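Local coordinates for xyloglucan-specific endo-beta-1,4-glucanase (Uncultured bacterium, PDB 4W88), which hydrolyses internal beta-1,4-glucosidic bonds in the backbone of xyloglucan, as an endo-acting glucanase of glycoside hydrolase family 5, at residues A[12-17]-A[301-306]; A[239-244]-A[284-289]. The protein carries 1 engineered substitution. All coordinates share one frame; numbering follows the deposited sequence.

Contact 1 of 2, residues A[12-17]-A[301-306]; sequences INIGWN and CFIWDN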
loop_
_atom_site.group_PDB
_atom_site.type_symbol
_atom_site.label_atom_id
_atom_site.label_comp_id
_atom_site.label_asym_id
_atom_site.label_seq_id
_atom_site.Cartn_x
_atom_site.Cartn_y
_atom_site.Cartn_z
ATOM N N ILE A 12 -2.410 -7.376 -13.499
ATOM C CA ILE A 12 -3.020 -7.560 -12.190
ATOM C C ILE A 12 -4.544 -7.630 -12.361
ATOM O O ILE A 12 -5.142 -6.772 -12.998
ATOM C CB ILE A 12 -2.662 -6.386 -11.248
ATOM C CG1 ILE A 12 -1.187 -6.376 -11.008
ATOM C CG2 ILE A 12 -3.458 -6.498 -9.956
ATOM C CD1 ILE A 12 -0.656 -5.198 -10.209
ATOM N N ASN A 13 -5.153 -8.618 -11.739
ATOM C CA ASN A 13 -6.615 -8.664 -11.581
ATOM C C ASN A 13 -6.987 -7.662 -10.494
ATOM O O ASN A 13 -7.562 -6.612 -10.767
ATOM C CB ASN A 13 -7.108 -10.081 -11.233
ATOM C CG ASN A 13 -8.617 -10.134 -11.046
ATOM O OD1 ASN A 13 -9.359 -9.296 -11.603
ATOM N ND2 ASN A 13 -9.089 -11.114 -10.273
ATOM N N ILE A 14 -6.656 -8.030 -9.286
ATOM C CA ILE A 14 -6.897 -7.217 -8.093
ATOM C C ILE A 14 -5.874 -7.716 -7.053
ATOM O O ILE A 14 -5.447 -8.874 -7.094
ATOM C CB ILE A 14 -8.368 -7.240 -7.643
ATOM C CG1 ILE A 14 -8.655 -6.244 -6.516
ATOM C CG2 ILE A 14 -8.855 -8.610 -7.231
ATOM C CD1 ILE A 14 -10.115 -5.930 -6.381
ATOM N N GLY A 15 -5.481 -6.834 -6.149
ATOM C CA GLY A 15 -4.521 -7.177 -5.123
ATOM C C GLY A 15 -5.037 -7.253 -3.692
ATOM O O GLY A 15 -6.159 -6.914 -3.371
ATOM N N TRP A 16 -4.137 -7.699 -2.848
ATOM C CA TRP A 16 -4.460 -8.075 -1.445
ATOM C C TRP A 16 -3.311 -7.752 -0.552
ATOM O O TRP A 16 -2.161 -8.009 -0.934
ATOM C CB TRP A 16 -4.794 -9.576 -1.400
ATOM C CG TRP A 16 -5.188 -10.133 -0.107
ATOM C CD1 TRP A 16 -6.444 -10.272 0.346
ATOM C CD2 TRP A 16 -4.337 -10.731 0.893
ATOM N NE1 TRP A 16 -6.446 -10.902 1.550
ATOM C CE2 TRP A 16 -5.144 -11.147 1.930
ATOM C CE3 TRP A 16 -2.961 -10.890 1.033
ATOM C CZ2 TRP A 16 -4.622 -11.790 3.061
ATOM C CZ3 TRP A 16 -2.449 -11.487 2.175
ATOM C CH2 TRP A 16 -3.276 -11.918 3.170
ATOM N N ASN A 17 -3.573 -7.107 0.580
ATOM C CA ASN A 17 -2.506 -6.733 1.517
ATOM C C ASN A 17 -2.424 -7.783 2.647
ATOM O O ASN A 17 -3.427 -8.109 3.319
ATOM C CB ASN A 17 -2.773 -5.394 2.267
ATOM C CG ASN A 17 -2.455 -4.158 1.480
ATOM O OD1 ASN A 17 -1.378 -3.573 1.641
ATOM N ND2 ASN A 17 -3.369 -3.736 0.623
ATOM N N CYS A 301 -6.280 -1.898 -7.751
ATOM C CA CYS A 301 -6.293 -1.655 -6.332
ATOM C C CYS A 301 -5.869 -2.906 -5.586
ATOM O O CYS A 301 -5.948 -4.050 -6.098
ATOM C CB CYS A 301 -7.694 -1.187 -5.851
ATOM S SG CYS A 301 -9.037 -2.331 -6.014
ATOM N N PHE A 302 -5.454 -2.652 -4.339
ATOM C CA PHE A 302 -5.077 -3.673 -3.388
ATOM C C PHE A 302 -5.927 -3.536 -2.132
ATOM O O PHE A 302 -5.944 -2.472 -1.493
ATOM C CB PHE A 302 -3.589 -3.529 -3.005
ATOM C CG PHE A 302 -2.598 -3.881 -4.074
ATOM C CD1 PHE A 302 -2.481 -3.103 -5.239
ATOM C CD2 PHE A 302 -1.779 -4.993 -3.950
ATOM C CE1 PHE A 302 -1.574 -3.442 -6.235
ATOM C CE2 PHE A 302 -0.881 -5.320 -4.960
ATOM C CZ PHE A 302 -0.795 -4.585 -6.103
ATOM N N ILE A 303 -6.597 -4.610 -1.740
ATOM C CA ILE A 303 -7.555 -4.562 -0.622
ATOM C C ILE A 303 -6.812 -4.788 0.693
ATOM O O ILE A 303 -5.975 -5.690 0.803
ATOM C CB ILE A 303 -8.674 -5.640 -0.836
ATOM C CG1 ILE A 303 -9.306 -5.512 -2.201
ATOM C CG2 ILE A 303 -9.682 -5.562 0.300
ATOM C CD1 ILE A 303 -9.781 -4.065 -2.537
ATOM N N TRP A 304 -7.089 -3.942 1.693
ATOM C CA TRP A 304 -6.519 -4.106 3.006
ATOM C C TRP A 304 -7.158 -5.292 3.794
ATOM O O TRP A 304 -8.395 -5.345 3.956
ATOM C CB TRP A 304 -6.692 -2.824 3.812
ATOM C CG TRP A 304 -6.011 -2.971 5.148
ATOM C CD1 TRP A 304 -6.593 -3.049 6.394
ATOM C CD2 TRP A 304 -4.582 -2.974 5.356
ATOM N NE1 TRP A 304 -5.612 -3.183 7.353
ATOM C CE2 TRP A 304 -4.368 -3.100 6.748
ATOM C CE3 TRP A 304 -3.493 -2.896 4.499
ATOM C CZ2 TRP A 304 -3.077 -3.185 7.299
ATOM C CZ3 TRP A 304 -2.257 -2.933 5.027
ATOM C CH2 TRP A 304 -2.041 -3.076 6.395
ATOM N N ASP A 305 -6.345 -6.282 4.177
ATOM C CA ASP A 305 -6.802 -7.423 4.903
ATOM C C ASP A 305 -5.954 -7.655 6.142
ATOM O O ASP A 305 -4.821 -8.142 6.078
ATOM C CB ASP A 305 -6.857 -8.667 4.003
ATOM C CG ASP A 305 -7.485 -9.876 4.689
ATOM O OD1 ASP A 305 -7.551 -9.914 5.971
ATOM O OD2 ASP A 305 -7.937 -10.808 3.936
ATOM N N ASN A 306 -6.581 -7.341 7.296
ATOM C CA ASN A 306 -5.914 -7.492 8.587
ATOM C C ASN A 306 -6.230 -8.737 9.403
ATOM O O ASN A 306 -5.811 -8.846 10.586
ATOM C CB ASN A 306 -6.096 -6.211 9.436
ATOM C CG ASN A 306 -7.546 -5.904 9.717
ATOM O OD1 ASN A 306 -8.398 -6.748 9.431
ATOM N ND2 ASN A 306 -7.809 -4.789 10.359
HETATM O O HOH W 1 -7.790 -4.026 -9.306
#

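Contact 2 of 2, residues A[239-244]-A[284-289]; sequences SVWNGS and VRWIGD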
loop_
_atom_site.group_PDB
_atom_site.type_symbol
_atom_site.label_atom_id
_atom_site.label_comp_id
_atom_site.label_asym_id
_atom_site.label_seq_id
_atom_site.Cartn_x
_atom_site.Cartn_y
_atom_site.Cartn_z
ATOM N N SER A 239 -23.874 1.970 7.220
ATOM C CA SER A 239 -23.633 0.690 6.633
ATOM C C SER A 239 -24.409 0.362 5.396
ATOM O O SER A 239 -24.261 -0.741 4.853
ATOM C CB SER A 239 -23.873 -0.370 7.666
ATOM O OG SER A 239 -25.278 -0.486 7.988
ATOM N N VAL A 240 -25.271 1.275 4.960
ATOM C CA VAL A 240 -26.086 1.058 3.791
ATOM C C VAL A 240 -25.418 1.645 2.567
ATOM O O VAL A 240 -24.914 2.735 2.588
ATOM C CB VAL A 240 -27.462 1.714 3.997
ATOM C CG1 VAL A 240 -28.332 1.621 2.745
ATOM C CG2 VAL A 240 -28.130 1.143 5.226
ATOM N N TRP A 241 -25.491 0.926 1.462
ATOM C CA TRP A 241 -24.986 1.400 0.193
ATOM C C TRP A 241 -26.046 1.271 -0.851
ATOM O O TRP A 241 -26.324 0.148 -1.365
ATOM C CB TRP A 241 -23.675 0.700 -0.236
ATOM C CG TRP A 241 -23.069 1.417 -1.375
ATOM C CD1 TRP A 241 -23.251 1.174 -2.708
ATOM C CD2 TRP A 241 -22.303 2.609 -1.288
ATOM N NE1 TRP A 241 -22.602 2.138 -3.465
ATOM C CE2 TRP A 241 -21.991 3.015 -2.607
ATOM C CE3 TRP A 241 -21.845 3.372 -0.214
ATOM C CZ2 TRP A 241 -21.252 4.131 -2.873
ATOM C CZ3 TRP A 241 -21.049 4.461 -0.487
ATOM C CH2 TRP A 241 -20.802 4.867 -1.796
ATOM N N ASN A 242 -26.684 2.408 -1.169
ATOM C CA ASN A 242 -27.635 2.400 -2.246
ATOM C C ASN A 242 -27.257 3.187 -3.466
ATOM O O ASN A 242 -28.079 3.309 -4.338
ATOM C CB ASN A 242 -29.002 2.904 -1.737
ATOM C CG ASN A 242 -28.984 4.397 -1.411
ATOM O OD1 ASN A 242 -28.009 5.088 -1.614
ATOM N ND2 ASN A 242 -30.102 4.900 -0.939
ATOM N N GLY A 243 -26.038 3.682 -3.565
ATOM C CA GLY A 243 -25.655 4.447 -4.714
ATOM C C GLY A 243 -25.651 5.913 -4.523
ATOM O O GLY A 243 -24.997 6.623 -5.310
ATOM N N SER A 244 -26.389 6.382 -3.516
ATOM C CA SER A 244 -26.598 7.809 -3.345
ATOM C C SER A 244 -25.313 8.582 -3.050
ATOM O O SER A 244 -25.233 9.766 -3.344
ATOM C CB SER A 244 -27.628 8.089 -2.241
ATOM O OG SER A 244 -27.098 7.819 -0.971
ATOM N N VAL A 284 -20.991 -5.531 -1.211
ATOM C CA VAL A 284 -20.999 -5.935 -2.605
ATOM C C VAL A 284 -21.372 -4.805 -3.560
ATOM O O VAL A 284 -20.724 -4.634 -4.616
ATOM C CB VAL A 284 -21.881 -7.189 -2.791
ATOM C CG1 VAL A 284 -22.057 -7.542 -4.282
ATOM C CG2 VAL A 284 -21.263 -8.371 -1.981
ATOM N N ARG A 285 -22.444 -4.058 -3.260
ATOM C CA ARG A 285 -22.814 -2.924 -4.090
ATOM C C ARG A 285 -21.747 -1.819 -4.131
ATOM O O ARG A 285 -21.451 -1.247 -5.200
ATOM C CB ARG A 285 -24.155 -2.341 -3.618
ATOM C CG ARG A 285 -25.346 -3.250 -3.916
ATOM C CD ARG A 285 -26.678 -2.505 -3.773
ATOM N NE ARG A 285 -26.998 -2.392 -2.346
ATOM C CZ ARG A 285 -27.604 -3.320 -1.614
ATOM N NH1 ARG A 285 -27.998 -4.448 -2.133
ATOM N NH2 ARG A 285 -27.810 -3.110 -0.329
ATOM N N TRP A 286 -21.138 -1.542 -2.992
ATOM C CA TRP A 286 -20.094 -0.528 -2.934
ATOM C C TRP A 286 -18.909 -0.934 -3.819
ATOM O O TRP A 286 -18.371 -0.105 -4.553
ATOM C CB TRP A 286 -19.633 -0.336 -1.488
ATOM C CG TRP A 286 -18.443 0.558 -1.371
ATOM C CD1 TRP A 286 -18.401 1.929 -1.436
ATOM C CD2 TRP A 286 -17.100 0.121 -1.217
ATOM N NE1 TRP A 286 -17.107 2.369 -1.339
ATOM C CE2 TRP A 286 -16.287 1.265 -1.189
ATOM C CE3 TRP A 286 -16.513 -1.136 -1.104
ATOM C CZ2 TRP A 286 -14.886 1.178 -1.087
ATOM C CZ3 TRP A 286 -15.152 -1.224 -1.007
ATOM C CH2 TRP A 286 -14.350 -0.083 -0.980
ATOM N N ILE A 287 -18.524 -2.214 -3.779
ATOM C CA ILE A 287 -17.375 -2.689 -4.609
ATOM C C ILE A 287 -17.674 -2.495 -6.083
ATOM O O ILE A 287 -16.843 -2.022 -6.837
ATOM C CB ILE A 287 -17.021 -4.182 -4.323
ATOM C CG1 ILE A 287 -16.551 -4.386 -2.838
ATOM C CG2 ILE A 287 -16.156 -4.790 -5.379
ATOM C CD1 ILE A 287 -16.449 -5.807 -2.319
ATOM N N GLY A 288 -18.919 -2.797 -6.464
ATOM C CA GLY A 288 -19.350 -2.510 -7.840
ATOM C C GLY A 288 -19.118 -1.068 -8.244
ATOM O O GLY A 288 -18.580 -0.788 -9.297
ATOM N N ASP A 289 -19.530 -0.150 -7.390
ATOM C CA ASP A 289 -19.413 1.270 -7.691
ATOM C C ASP A 289 -17.987 1.763 -7.610
ATOM O O ASP A 289 -17.540 2.586 -8.454
ATOM C CB ASP A 289 -20.297 2.095 -6.711
ATOM C CG ASP A 289 -21.760 2.051 -7.084
ATOM O OD1 ASP A 289 -22.086 1.711 -8.254
ATOM O OD2 ASP A 289 -22.588 2.371 -6.232
#

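Contact 1 of 2, residues A[12-17]-A[301-306]
Trp16 NE1 donates to Asp305 OD2 at 2.8 Å, a clearly bent bond (136° at the hydrogen). It reaches OD2 on its anti side, out of the carboxylate plane, and the oxygen itself sits somewhat out of the indole plane. Asp305 OD2 also takes the backbone N-H of Leu319, and OD1 that of Asn307, so both carboxylate oxygens are engaged. Three backbone bonds run in parallel register: Gly15 N to Cys301 O (2.8 Å), Ile303 N to Gly15 O (2.9 Å) and Asn17 N to Ile303 O (2.8 Å). A weak bond from Asn17 ND2 gives Ile303 O a second donor. The strongest partner of this amide is Arg59, which donates to OD1; ND2 also donates to Thr270 O. Just before Gly15, a water donates to Asn13 O and accepts from Cys301 N.

These strands, 15-18 and 300-305, are the first and last of the eight-stranded parallel barrel, and their pairing closes the TIM barrel of the GH5 fold. Asn17, Phe302 and Trp304 project from one face of the sheet, Trp16 and Ile303 from the other. On the Asn17 face, Gly15 CA lies over the Phe302 ring, 4.1 Å from its centroid, a CH-pi contact; a CB on Gly15 would clash with CD2 of that ring. Ile12 CD1 approaches Phe302 CZ, the two side chains crossing at nearly a right angle. Asn17 CB and CG come against Trp304 CE3, each at 3.4 Å, with amide and ring planes 51° apart; Trp304 also lies beside a bound Tris molecule. Ile14 CG1, anti to its backbone N (chi1 -172°), carries CD1 to 3.8 Å from Cys301 SG and close to Ile303 CG1.

Contact 2 of 2, residues A[239-244]-A[284-289]
A loop between helices 228-231 and 246-261 packs on helix 280-295 of the TIM barrel through one buried indole, Trp241, whose CG stands anti to the backbone N (chi1 -168°). Its NE1 donates to Asp289 OD2 at 2.8 Å, nearly straight (176°) and in the ring plane, meeting the oxygen on its anti side. One turn earlier, Arg285 NE donates to Trp241 O, also at 2.8 Å. The C=O of Trp241 points almost straight at the donor, and its oxygen lies in the guanidinium plane. The arginine chain bends at chi3, and its NH2 makes a salt bridge with Asp282, which also accepts from Trp241 N.

Trp286 supplies the apolar part from one face of the Trp241 ring. Its CA sits over the five-membered ring, 3.7 Å from the centroid, in a CH-pi contact. Its own indole meets the six-membered ring edge-to-face, planes at 85°, with CD1 leading and 3.8 Å from Trp241 CZ3. Over the opposite face, offset toward the rim, lies Gly243 N. Within the loop, Asn242 OD1 accepts from Ser244 N, forming an Asx turn, and from Ser244 OG.

Around the pair, Phe230 of helix 228-231 meets both indoles, Ile249 of helix 246-261 touches both, Trp286 NE1 donates a hydrogen bond to Thr226 O, and Tyr335 of helix 329-336 also packs on Trp286.

How the contacts relate
Contact 1 lies in the barrel wall, its centre 9 Å from the centre of the chain, whereas contact 2 lies near the periphery, 23 Å out. Their centres are 19 Å apart and their nearest atoms about 6 Å, with no direct touch. Helix 280-295 of contact 2 is followed in the chain by strand 300-305 of contact 1, and contact 2 is nested in the chain loop that contact 1 closes. Tyr335 bridges them, touching Ile14 and Ile303 as well as Trp286. The side chain of Trp304 is about 7 Å from a bound beta-D-glucopyranose, and that of Trp286 about 11 Å from a bound beta-D-glucopyranose. Trp304 also touches Tyr225, a residue of the glycan pocket.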